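Local coordinates for beta-1,3-1,4-glucanase (Caldicellulosiruptor sp. F32, PDB 5H4R), which probably hydrolyses mixed-linkage beta-1,3-1,4-glucans such as lichenan as a family 5 glycoside hydrolase, captured here with cellotetraose bound in its cleft, at residues T56-F61 against N139-I144; T96-V101 against S270-R275; A185-R190 against I324-A329. The protein carries 1 engineered substitution. All coordinates share one frame; numbering follows the deposited sequence.

Interaction 1 (T56-F61 against N139-I144); sequences TFDAAF and NIHHDI. With BGC (beta-D-glucopyranose), chain B; BGC (beta-D-glucopyranose), chain C.
D58 and H141 mark the closest approach of the two backbones, CA atoms 6.0 Å apart, where a type I turn from T56 to A59 faces the loop after strand 135-139 on the sugar-binding rim of a TIM barrel. That loop makes an inverse gamma turn centred on H142. Two successive imidazoles, H141 and H142, reach the glucan. D58 and H141 run side by side in the same direction; CB of D58 lies 3.5 Å from CD2 of H141, and the carboxylate and ring planes stand 78° apart. H141 CD2 in turn sits over the centre of the H142 ring, 3.4 Å above its plane, while D58 O approaches the edge of that ring, 3.2 Å from H142 CD2. Aspartate suits its place because its short carboxylate, turned between N and the carbonyl carbon (chi1 43°), takes the N-H of T56 on OD1 and that of N55 on OD2. N139 ND2 donates to H141 ND1 in the ring plane, fixing the rotation of the imidazole, and H141 NE2 is hydrogen-bonded to O3 of the chain B glucose at 3.0 Å. One water joins D58 OD2 (2.6 Å), H142 NE2 (2.8 Å) and that same O3.

Interaction 2 (T96-V101 against S270-R275); sequences TIRIPV and SVHAYR. With BGC (beta-D-glucopyranose), chain B; BGC (beta-D-glucopyranose), chain D.
R98 and H272 form a buried polar contact across the interior of the TIM barrel, between side chains from strands 96-99 and 267-272, which are not neighbours in the sheet. The backbones stay far apart, 12.2 Å between the CA atoms of R98 and S270, so long side chains must span the gap. R98 does so with an extended chain, CG anti to the backbone N (chi1 -179°), which carries the guanidinium into the barrel. Its NH2 stops 3.4 Å from H272 NE2, near the plane of the imidazole at its edge, but the angle is too poor for a hydrogen bond; the two planes are 83° apart. Each group is held by other partners. R98 NH1 binds N52 OD1 and forms a salt bridge to E326, while NH2 bridges to E184 and bonds N187 OD1; arginine suits this place because its several N-H groups can serve many acceptors at once. H272 ND1 is hydrogen-bonded to OE1 of the engineered Q188. Farther along the same segment, Y274 lies beside the glucan: its OH is hydrogen-bonded to E326 OE1 and comes within 3.1 Å of O5 of the chain B glucose, a close approach only. Such a polar network of arginine, histidine and tyrosine around the sugar is consistent with the active site of a family 5 glycoside hydrolase of clan GH-A.

Interaction 3 (A185-R190 against I324-A329); sequences AVNQPR and IGEFGA. Engineered in segment 185-190: Q188 (natural residue Glu). With BGC (beta-D-glucopyranose), chain B; BGC (beta-D-glucopyranose), chain D.
N187 and E326 converge on one sugar hydroxyl at the heart of a TIM-barrel glycosidase site, N187 from the loop after the fourth strand, 181-184, and E326 from the seventh, 322-327. N187 ND2 donates to O2 of the chain B glucose at 3.0 Å (161°), and that O2 donates in turn to E326 OE2 at 2.8 Å, so the hydroxyl is gripped as both acceptor and donor. The side chains cross at about a right angle, yet their amide and carboxylate planes are only 23° apart. N187 OD1 and E326 OE2 lie 3.3 Å from each other, two acceptors that cannot bond directly; R98 satisfies both. Each residue type suits its task: the amide of N187 offers an N-H to the sugar and an oxygen to the arginine, while the carboxylate of E326 accepts from O2 on one oxygen and brings the other close to the anomeric carbon, E326 OE1 standing 3.2 Å from BGC (chain B) C1. Q188, engineered in place of the natural glutamate, approaches the glycosidic bond from another direction: its NE2 donates to O4 of the chain D glucose at 3.1 Å, the oxygen that links this sugar to C1 of the chain B unit. Carboxylates at the C-terminal ends of the fourth and seventh strands are the signature of clan GH-A, where they serve as acid/base and nucleophile; the natural residue at 188 and E326 probably fill these roles.

Behind this shell stand Y274, at the carboxylate, and H272, at the Q188 amide. Extended chains carry both groups to the sugar, E326 with chi2 179°. Farther back, R190 forms a salt bridge to E197, and its NH1 donates to Q188 O at 2.9 Å, in the carbonyl plane.

How the interactions relate
From the N terminus, the loop 56-61 after the first barrel strand opens interaction 1, and strand 96-99 opens interaction 2 before segment 139-144 closes interaction 1; these two therefore cross. Segment 185-190, after the fourth strand, then opens interaction 3 once interaction 1 is complete. Interaction 2 closes at 270-275, on the sixth strand, and interaction 3 at 324-329, on the seventh, so these two cross as well. V101 joins interactions 1 and 2 through bonds to N139 and H141. Interactions 2 and 3 lie about 5 Å apart between centres and end on neighbouring strands. Together they tie early, middle and late parts of the barrel around the chain B glucose, which all three touch.

Interaction 1 (T56-F61 against N139-I144)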
loop_
_atom_site.group_PDB
_atom_site.type_symbol
_atom_site.label_atom_id
_atom_site.label_comp_id
_atom_site.label_asym_id
_atom_site.label_seq_id
_atom_site.Cartn_x
_atom_site.Cartn_y
_atom_site.Cartn_z
ATOM N N THR A 56 0.479 10.016 -7.614
ATOM C CA THR A 56 0.211 9.958 -9.041
ATOM C C THR A 56 -1.295 9.864 -9.208
ATOM O O THR A 56 -1.983 10.880 -9.092
ATOM C CB THR A 56 1.031 8.832 -9.671
ATOM O OG1 THR A 56 2.403 9.016 -9.258
ATOM C CG2 THR A 56 0.945 8.884 -11.185
ATOM N N PHE A 57 -1.854 8.688 -9.547
ATOM C CA PHE A 57 -3.311 8.570 -9.685
ATOM C C PHE A 57 -4.054 8.729 -8.365
ATOM O O PHE A 57 -5.289 8.861 -8.370
ATOM C CB PHE A 57 -3.654 7.226 -10.310
ATOM C CG PHE A 57 -3.138 7.094 -11.711
ATOM C CD1 PHE A 57 -3.744 7.775 -12.751
ATOM C CD2 PHE A 57 -2.032 6.337 -11.980
ATOM C CE1 PHE A 57 -3.275 7.649 -14.068
ATOM C CE2 PHE A 57 -1.539 6.233 -13.257
ATOM C CZ PHE A 57 -2.162 6.887 -14.309
ATOM N N ASP A 58 -3.329 8.747 -7.253
ATOM C CA ASP A 58 -3.897 8.983 -5.929
ATOM C C ASP A 58 -4.085 10.459 -5.585
ATOM O O ASP A 58 -4.753 10.772 -4.594
ATOM C CB ASP A 58 -3.038 8.327 -4.833
ATOM C CG ASP A 58 -1.526 8.522 -5.021
ATOM O OD1 ASP A 58 -0.995 8.281 -6.134
ATOM O OD2 ASP A 58 -0.870 8.914 -4.025
ATOM N N ALA A 59 -3.533 11.376 -6.371
ATOM C CA ALA A 59 -3.732 12.793 -6.113
ATOM C C ALA A 59 -5.223 13.115 -6.147
ATOM O O ALA A 59 -5.968 12.643 -7.006
ATOM C CB ALA A 59 -2.962 13.643 -7.126
ATOM N N ALA A 60 -5.666 13.888 -5.173
ATOM C CA ALA A 60 -7.089 14.152 -5.029
ATOM C C ALA A 60 -7.254 15.454 -4.272
ATOM O O ALA A 60 -6.579 15.685 -3.264
ATOM C CB ALA A 60 -7.787 13.013 -4.298
ATOM N N PHE A 61 -8.164 16.286 -4.759
ATOM C CA PHE A 61 -8.428 17.595 -4.193
ATOM C C PHE A 61 -9.597 18.195 -4.957
ATOM O O PHE A 61 -9.911 17.778 -6.076
ATOM C CB PHE A 61 -7.195 18.507 -4.273
ATOM C CG PHE A 61 -6.514 18.506 -5.606
ATOM C CD1 PHE A 61 -6.928 19.373 -6.606
ATOM C CD2 PHE A 61 -5.438 17.676 -5.842
ATOM C CE1 PHE A 61 -6.291 19.390 -7.839
ATOM C CE2 PHE A 61 -4.789 17.680 -7.069
ATOM C CZ PHE A 61 -5.221 18.548 -8.065
ATOM N N ASN A 139 -5.940 0.001 -6.054
ATOM C CA ASN A 139 -6.768 0.135 -4.851
ATOM C C ASN A 139 -7.785 1.264 -5.007
ATOM O O ASN A 139 -7.948 1.844 -6.088
ATOM C CB ASN A 139 -5.880 0.378 -3.617
ATOM C CG ASN A 139 -5.282 1.783 -3.568
ATOM O OD1 ASN A 139 -5.494 2.628 -4.438
ATOM N ND2 ASN A 139 -4.534 2.043 -2.504
ATOM N N ILE A 140 -8.503 1.527 -3.908
ATOM C CA ILE A 140 -9.176 2.802 -3.624
ATOM C C ILE A 140 -8.315 3.565 -2.616
ATOM O O ILE A 140 -8.038 3.041 -1.529
ATOM C CB ILE A 140 -10.587 2.558 -3.051
ATOM C CG1 ILE A 140 -11.515 1.886 -4.070
ATOM C CG2 ILE A 140 -11.196 3.868 -2.480
ATOM C CD1 ILE A 140 -12.897 1.550 -3.557
ATOM N N HIS A 141 -7.881 4.801 -2.943
ATOM C CA HIS A 141 -6.904 5.481 -2.107
ATOM C C HIS A 141 -7.562 6.626 -1.347
ATOM O O HIS A 141 -8.238 6.371 -0.327
ATOM C CB HIS A 141 -5.694 5.878 -2.962
ATOM C CG HIS A 141 -4.439 5.979 -2.172
ATOM N ND1 HIS A 141 -3.708 4.869 -1.785
ATOM C CD2 HIS A 141 -3.795 7.061 -1.664
ATOM C CE1 HIS A 141 -2.656 5.274 -1.096
ATOM N NE2 HIS A 141 -2.680 6.597 -1.019
ATOM N N HIS A 142 -7.364 7.893 -1.744
ATOM C CA HIS A 142 -7.811 9.058 -0.958
ATOM C C HIS A 142 -9.271 9.392 -1.250
ATOM O O HIS A 142 -9.611 10.498 -1.674
ATOM C CB HIS A 142 -6.974 10.306 -1.216
ATOM C CG HIS A 142 -5.545 10.225 -0.796
ATOM N ND1 HIS A 142 -5.141 9.811 0.459
ATOM C CD2 HIS A 142 -4.412 10.568 -1.460
ATOM C CE1 HIS A 142 -3.819 9.871 0.533
ATOM N NE2 HIS A 142 -3.357 10.340 -0.614
ATOM N N ASP A 143 -10.137 8.417 -0.967
ATOM C CA ASP A 143 -11.579 8.530 -1.123
ATOM C C ASP A 143 -12.300 8.391 0.216
ATOM O O ASP A 143 -13.470 8.016 0.261
ATOM C CB ASP A 143 -12.105 7.474 -2.095
ATOM C CG ASP A 143 -11.605 7.666 -3.520
ATOM O OD1 ASP A 143 -11.201 8.782 -3.872
ATOM O OD2 ASP A 143 -11.685 6.697 -4.308
ATOM N N ILE A 144 -11.631 8.712 1.322
ATOM C CA ILE A 144 -12.180 8.452 2.651
ATOM C C ILE A 144 -12.892 9.732 3.089
ATOM O O ILE A 144 -12.315 10.623 3.716
ATOM C CB ILE A 144 -11.103 8.001 3.634
ATOM C CG1 ILE A 144 -10.246 6.882 3.019
ATOM C CG2 ILE A 144 -11.745 7.567 4.960
ATOM C CD1 ILE A 144 -11.012 5.614 2.614
HETATM C C2 BGC B . -0.825 7.176 2.544
HETATM C C3 BGC B . -0.033 7.852 1.439
HETATM C C4 BGC B . 0.855 8.893 2.096
HETATM C C5 BGC B . 1.936 8.091 2.818
HETATM C C6 BGC B . 2.931 8.996 3.555
HETATM C C1 BGC B . -0.046 7.019 3.862
HETATM O O2 BGC B . -1.340 5.914 2.072
HETATM O O3 BGC B . -0.972 8.451 0.551
HETATM O O4 BGC B . 1.442 9.689 1.073
HETATM O O5 BGC B . 1.371 7.161 3.743
HETATM O O6 BGC B . 2.298 9.954 4.410
HETATM C C2 BGC C . 2.429 11.747 0.422
HETATM C C3 BGC C . 2.343 13.255 0.610
HETATM C C4 BGC C . 0.921 13.720 0.305
HETATM C C5 BGC C . -0.087 12.920 1.135
HETATM C C6 BGC C . -1.527 13.256 0.782
HETATM C C1 BGC C . 1.385 11.082 1.302
HETATM O O2 BGC C . 3.746 11.308 0.777
HETATM O O3 BGC C . 3.286 13.847 -0.296
HETATM O O4 BGC C . 0.827 15.089 0.731
HETATM O O5 BGC C . 0.093 11.545 0.905
HETATM O O6 BGC C . -2.406 12.662 1.765
HETATM O O HOH W 1 -0.814 10.206 -1.720
#

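Interaction 2 (T96-V101 against S270-R275)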
loop_
_atom_site.group_PDB
_atom_site.type_symbol
_atom_site.label_atom_id
_atom_site.label_comp_id
_atom_site.label_asym_id
_atom_site.label_seq_id
_atom_site.Cartn_x
_atom_site.Cartn_y
_atom_site.Cartn_z
ATOM N N THR A 96 7.203 -5.722 -8.017
ATOM C CA THR A 96 5.830 -5.327 -7.741
ATOM C C THR A 96 5.733 -3.823 -7.897
ATOM O O THR A 96 6.626 -3.097 -7.460
ATOM C CB THR A 96 5.397 -5.736 -6.314
ATOM O OG1 THR A 96 5.396 -7.159 -6.204
ATOM C CG2 THR A 96 4.000 -5.259 -6.014
ATOM N N ILE A 97 4.663 -3.358 -8.535
ATOM C CA ILE A 97 4.322 -1.940 -8.577
ATOM C C ILE A 97 2.953 -1.783 -7.942
ATOM O O ILE A 97 2.001 -2.474 -8.326
ATOM C CB ILE A 97 4.312 -1.372 -10.009
ATOM C CG1 ILE A 97 3.924 0.109 -9.969
ATOM C CG2 ILE A 97 3.374 -2.145 -10.880
ATOM C CD1 ILE A 97 4.377 0.861 -11.161
ATOM N N ARG A 98 2.857 -0.902 -6.957
ATOM C CA ARG A 98 1.575 -0.535 -6.402
ATOM C C ARG A 98 1.149 0.780 -7.041
ATOM O O ARG A 98 1.926 1.746 -7.070
ATOM C CB ARG A 98 1.630 -0.423 -4.879
ATOM C CG ARG A 98 0.292 -0.053 -4.241
ATOM C CD ARG A 98 0.285 -0.483 -2.770
ATOM N NE ARG A 98 -0.883 -0.108 -1.964
ATOM C CZ ARG A 98 -1.001 1.045 -1.302
ATOM N NH1 ARG A 98 -0.099 2.006 -1.448
ATOM N NH2 ARG A 98 -2.056 1.257 -0.512
ATOM N N ILE A 99 -0.063 0.778 -7.602
ATOM C CA ILE A 99 -0.635 1.919 -8.297
ATOM C C ILE A 99 -1.841 2.388 -7.499
ATOM O O ILE A 99 -2.973 1.931 -7.736
ATOM C CB ILE A 99 -1.014 1.556 -9.738
ATOM C CG1 ILE A 99 0.211 1.066 -10.506
ATOM C CG2 ILE A 99 -1.616 2.798 -10.439
ATOM C CD1 ILE A 99 -0.148 0.422 -11.887
ATOM N N PRO A 100 -1.636 3.243 -6.503
ATOM C CA PRO A 100 -2.778 3.759 -5.739
ATOM C C PRO A 100 -3.608 4.686 -6.604
ATOM O O PRO A 100 -3.071 5.497 -7.370
ATOM C CB PRO A 100 -2.113 4.500 -4.576
ATOM C CG PRO A 100 -0.767 4.912 -5.110
ATOM C CD PRO A 100 -0.354 3.793 -6.035
ATOM N N VAL A 101 -4.931 4.569 -6.487
ATOM C CA VAL A 101 -5.834 5.368 -7.310
ATOM C C VAL A 101 -6.887 6.011 -6.419
ATOM O O VAL A 101 -7.613 5.311 -5.703
ATOM C CB VAL A 101 -6.526 4.539 -8.403
ATOM C CG1 VAL A 101 -7.398 5.459 -9.244
ATOM C CG2 VAL A 101 -5.486 3.833 -9.266
ATOM N N SER A 270 -3.282 -6.543 4.377
ATOM C CA SER A 270 -2.577 -5.324 4.007
ATOM C C SER A 270 -2.274 -4.497 5.249
ATOM O O SER A 270 -3.180 -4.198 6.032
ATOM C CB SER A 270 -3.423 -4.483 3.046
ATOM O OG SER A 270 -2.818 -3.229 2.804
ATOM N N VAL A 271 -1.008 -4.105 5.413
ATOM C CA VAL A 271 -0.644 -3.163 6.468
ATOM C C VAL A 271 0.298 -2.113 5.886
ATOM O O VAL A 271 1.045 -2.363 4.934
ATOM C CB VAL A 271 0.030 -3.826 7.692
ATOM C CG1 VAL A 271 -0.815 -4.938 8.251
ATOM C CG2 VAL A 271 1.390 -4.333 7.357
ATOM N N HIS A 272 0.281 -0.942 6.509
ATOM C CA HIS A 272 1.252 0.121 6.264
ATOM C C HIS A 272 1.984 0.377 7.569
ATOM O O HIS A 272 1.363 0.337 8.634
ATOM C CB HIS A 272 0.599 1.402 5.817
ATOM C CG HIS A 272 -0.152 1.260 4.546
ATOM N ND1 HIS A 272 -0.938 2.260 4.029
ATOM C CD2 HIS A 272 -0.254 0.211 3.697
ATOM C CE1 HIS A 272 -1.481 1.840 2.900
ATOM N NE2 HIS A 272 -1.075 0.602 2.669
ATOM N N ALA A 273 3.293 0.653 7.498
ATOM C CA ALA A 273 4.059 0.759 8.753
ATOM C C ALA A 273 5.337 1.564 8.508
ATOM O O ALA A 273 6.402 1.000 8.246
ATOM C CB ALA A 273 4.374 -0.603 9.306
ATOM N N TYR A 274 5.218 2.882 8.660
ATOM C CA TYR A 274 6.374 3.773 8.582
ATOM C C TYR A 274 6.926 3.876 9.998
ATOM O O TYR A 274 6.608 4.783 10.757
ATOM C CB TYR A 274 5.969 5.122 8.028
ATOM C CG TYR A 274 5.395 5.147 6.626
ATOM C CD1 TYR A 274 4.060 4.870 6.384
ATOM C CD2 TYR A 274 6.168 5.534 5.562
ATOM C CE1 TYR A 274 3.526 4.944 5.103
ATOM C CE2 TYR A 274 5.651 5.640 4.290
ATOM C CZ TYR A 274 4.334 5.321 4.047
ATOM O OH TYR A 274 3.820 5.447 2.783
ATOM N N ARG A 275 7.704 2.875 10.371
ATOM C CA ARG A 275 8.131 2.674 11.747
ATOM C C ARG A 275 9.628 2.439 11.795
ATOM O O ARG A 275 10.183 1.751 10.924
ATOM C CB ARG A 275 7.412 1.499 12.373
ATOM C CG ARG A 275 5.920 1.736 12.320
ATOM C CD ARG A 275 5.205 0.942 13.288
ATOM N NE ARG A 275 3.784 1.274 13.202
ATOM C CZ ARG A 275 2.847 0.658 13.889
ATOM N NH1 ARG A 275 3.173 -0.327 14.718
ATOM N NH2 ARG A 275 1.575 1.035 13.724
HETATM C C2 BGC B . -0.825 7.176 2.544
HETATM C C3 BGC B . -0.033 7.852 1.439
HETATM C C4 BGC B . 0.855 8.893 2.096
HETATM C C5 BGC B . 1.936 8.091 2.818
HETATM C C6 BGC B . 2.931 8.996 3.555
HETATM C C1 BGC B . -0.046 7.019 3.862
HETATM O O2 BGC B . -1.340 5.914 2.072
HETATM O O3 BGC B . -0.972 8.451 0.551
HETATM O O4 BGC B . 1.442 9.689 1.073
HETATM O O5 BGC B . 1.371 7.161 3.743
HETATM O O6 BGC B . 2.298 9.954 4.410
HETATM C C2 BGC D . 0.205 9.866 7.874
HETATM C C3 BGC D . -0.369 9.574 6.489
HETATM C C4 BGC D . 0.140 8.227 5.971
HETATM C C5 BGC D . -0.171 7.140 7.007
HETATM C C6 BGC D . 0.571 5.810 6.819
HETATM C C1 BGC D . -0.162 8.729 8.831
HETATM O O1 BGC D . 0.435 8.887 10.132
HETATM O O2 BGC D . -0.320 11.126 8.311
HETATM O O3 BGC D . 0.023 10.606 5.583
HETATM O O4 BGC D . -0.561 8.040 4.724
HETATM O O5 BGC D . 0.354 7.543 8.259
HETATM O O6 BGC D . 0.395 4.949 7.979
#

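Interaction 3 (A185-R190 against I324-A329)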
loop_
_atom_site.group_PDB
_atom_site.type_symbol
_atom_site.label_atom_id
_atom_site.label_comp_id
_atom_site.label_asym_id
_atom_site.label_seq_id
_atom_site.Cartn_x
_atom_site.Cartn_y
_atom_site.Cartn_z
ATOM N N ALA A 185 -8.669 -3.568 -1.362
ATOM C CA ALA A 185 -10.018 -3.042 -1.167
ATOM C C ALA A 185 -10.034 -1.530 -1.063
ATOM O O ALA A 185 -10.858 -0.844 -1.683
ATOM C CB ALA A 185 -10.609 -3.650 0.099
ATOM N N VAL A 186 -9.164 -1.009 -0.205
ATOM C CA VAL A 186 -9.152 0.396 0.165
ATOM C C VAL A 186 -7.826 0.585 0.876
ATOM O O VAL A 186 -7.250 -0.384 1.393
ATOM C CB VAL A 186 -10.366 0.737 1.073
ATOM C CG1 VAL A 186 -10.368 -0.062 2.349
ATOM C CG2 VAL A 186 -10.419 2.229 1.375
ATOM N N ASN A 187 -7.344 1.822 0.906
ATOM C CA ASN A 187 -6.013 2.139 1.403
ATOM C C ASN A 187 -5.956 2.195 2.926
ATOM O O ASN A 187 -5.469 1.256 3.565
ATOM C CB ASN A 187 -5.576 3.462 0.757
ATOM C CG ASN A 187 -4.262 3.933 1.230
ATOM O OD1 ASN A 187 -3.294 3.180 1.232
ATOM N ND2 ASN A 187 -4.184 5.209 1.614
ATOM N N GLN A 188 -6.475 3.262 3.524
ATOM C CA GLN A 188 -6.363 3.484 4.974
ATOM C C GLN A 188 -7.735 3.888 5.505
ATOM O O GLN A 188 -7.979 5.042 5.877
ATOM C CB GLN A 188 -5.289 4.520 5.305
ATOM C CG GLN A 188 -3.936 3.999 4.962
ATOM C CD GLN A 188 -2.782 4.889 5.324
ATOM O OE1 GLN A 188 -1.689 4.380 5.560
ATOM N NE2 GLN A 188 -2.983 6.203 5.301
ATOM N N PRO A 189 -8.663 2.944 5.563
ATOM C CA PRO A 189 -10.035 3.280 5.969
ATOM C C PRO A 189 -10.063 3.710 7.426
ATOM O O PRO A 189 -9.518 3.027 8.295
ATOM C CB PRO A 189 -10.807 1.973 5.746
ATOM C CG PRO A 189 -9.794 0.916 5.888
ATOM C CD PRO A 189 -8.482 1.499 5.356
ATOM N N ARG A 190 -10.694 4.853 7.691
ATOM C CA ARG A 190 -10.636 5.450 9.019
ATOM C C ARG A 190 -11.664 6.569 9.112
ATOM O O ARG A 190 -12.231 7.010 8.113
ATOM C CB ARG A 190 -9.246 5.999 9.319
ATOM C CG ARG A 190 -8.882 7.197 8.442
ATOM C CD ARG A 190 -7.393 7.431 8.393
ATOM N NE ARG A 190 -7.103 8.701 7.756
ATOM C CZ ARG A 190 -7.030 8.887 6.442
ATOM N NH1 ARG A 190 -7.235 7.876 5.602
ATOM N NH2 ARG A 190 -6.785 10.090 5.959
ATOM N N ILE A 324 3.200 -5.671 3.300
ATOM C CA ILE A 324 3.348 -4.299 3.762
ATOM C C ILE A 324 3.303 -3.430 2.507
ATOM O O ILE A 324 4.266 -3.337 1.753
ATOM C CB ILE A 324 4.633 -4.113 4.578
ATOM C CG1 ILE A 324 4.552 -4.904 5.878
ATOM C CG2 ILE A 324 4.914 -2.642 4.826
ATOM C CD1 ILE A 324 5.863 -4.986 6.610
ATOM N N GLY A 325 2.132 -2.848 2.236
ATOM C CA GLY A 325 1.934 -2.135 0.996
ATOM C C GLY A 325 2.607 -0.781 0.938
ATOM O O GLY A 325 2.748 -0.225 -0.152
ATOM N N GLU A 326 2.957 -0.221 2.094
ATOM C CA GLU A 326 3.686 1.052 2.157
ATOM C C GLU A 326 4.611 1.057 3.361
ATOM O O GLU A 326 4.178 0.753 4.479
ATOM C CB GLU A 326 2.761 2.274 2.277
ATOM C CG GLU A 326 1.852 2.545 1.113
ATOM C CD GLU A 326 0.963 3.760 1.328
ATOM O OE1 GLU A 326 1.323 4.631 2.169
ATOM O OE2 GLU A 326 -0.100 3.853 0.657
ATOM N N PHE A 327 5.865 1.419 3.106
ATOM C CA PHE A 327 6.804 1.860 4.115
ATOM C C PHE A 327 7.787 2.793 3.435
ATOM O O PHE A 327 7.811 2.937 2.207
ATOM C CB PHE A 327 7.557 0.689 4.786
ATOM C CG PHE A 327 8.740 0.203 4.013
ATOM C CD1 PHE A 327 8.570 -0.449 2.787
ATOM C CD2 PHE A 327 10.038 0.354 4.492
ATOM C CE1 PHE A 327 9.658 -0.903 2.066
ATOM C CE2 PHE A 327 11.116 -0.114 3.761
ATOM C CZ PHE A 327 10.919 -0.742 2.553
ATOM N N GLY A 328 8.603 3.434 4.251
ATOM C CA GLY A 328 9.660 4.285 3.736
ATOM C C GLY A 328 10.206 5.130 4.857
ATOM O O GLY A 328 9.700 5.115 5.974
ATOM N N ALA A 329 11.284 5.856 4.543
ATOM C CA ALA A 329 11.851 6.856 5.448
ATOM C C ALA A 329 12.087 8.113 4.633
ATOM O O ALA A 329 12.738 8.061 3.586
ATOM C CB ALA A 329 13.144 6.357 6.085
HETATM C C2 BGC B . -0.825 7.176 2.544
HETATM C C3 BGC B . -0.033 7.852 1.439
HETATM C C4 BGC B . 0.855 8.893 2.096
HETATM C C5 BGC B . 1.936 8.091 2.818
HETATM C C6 BGC B . 2.931 8.996 3.555
HETATM C C1 BGC B . -0.046 7.019 3.862
HETATM O O2 BGC B . -1.340 5.914 2.072
HETATM O O3 BGC B . -0.972 8.451 0.551
HETATM O O4 BGC B . 1.442 9.689 1.073
HETATM O O5 BGC B . 1.371 7.161 3.743
HETATM O O6 BGC B . 2.298 9.954 4.410
HETATM C C2 BGC D . 0.205 9.866 7.874
HETATM C C3 BGC D . -0.369 9.574 6.489
HETATM C C4 BGC D . 0.140 8.227 5.971
HETATM C C5 BGC D . -0.171 7.140 7.007
HETATM C C6 BGC D . 0.571 5.810 6.819
HETATM C C1 BGC D . -0.162 8.729 8.831
HETATM O O1 BGC D . 0.435 8.887 10.132
HETATM O O2 BGC D . -0.320 11.126 8.311
HETATM O O3 BGC D . 0.023 10.606 5.583
HETATM O O4 BGC D . -0.561 8.040 4.724
HETATM O O5 BGC D . 0.354 7.543 8.259
HETATM O O6 BGC D . 0.395 4.949 7.979
#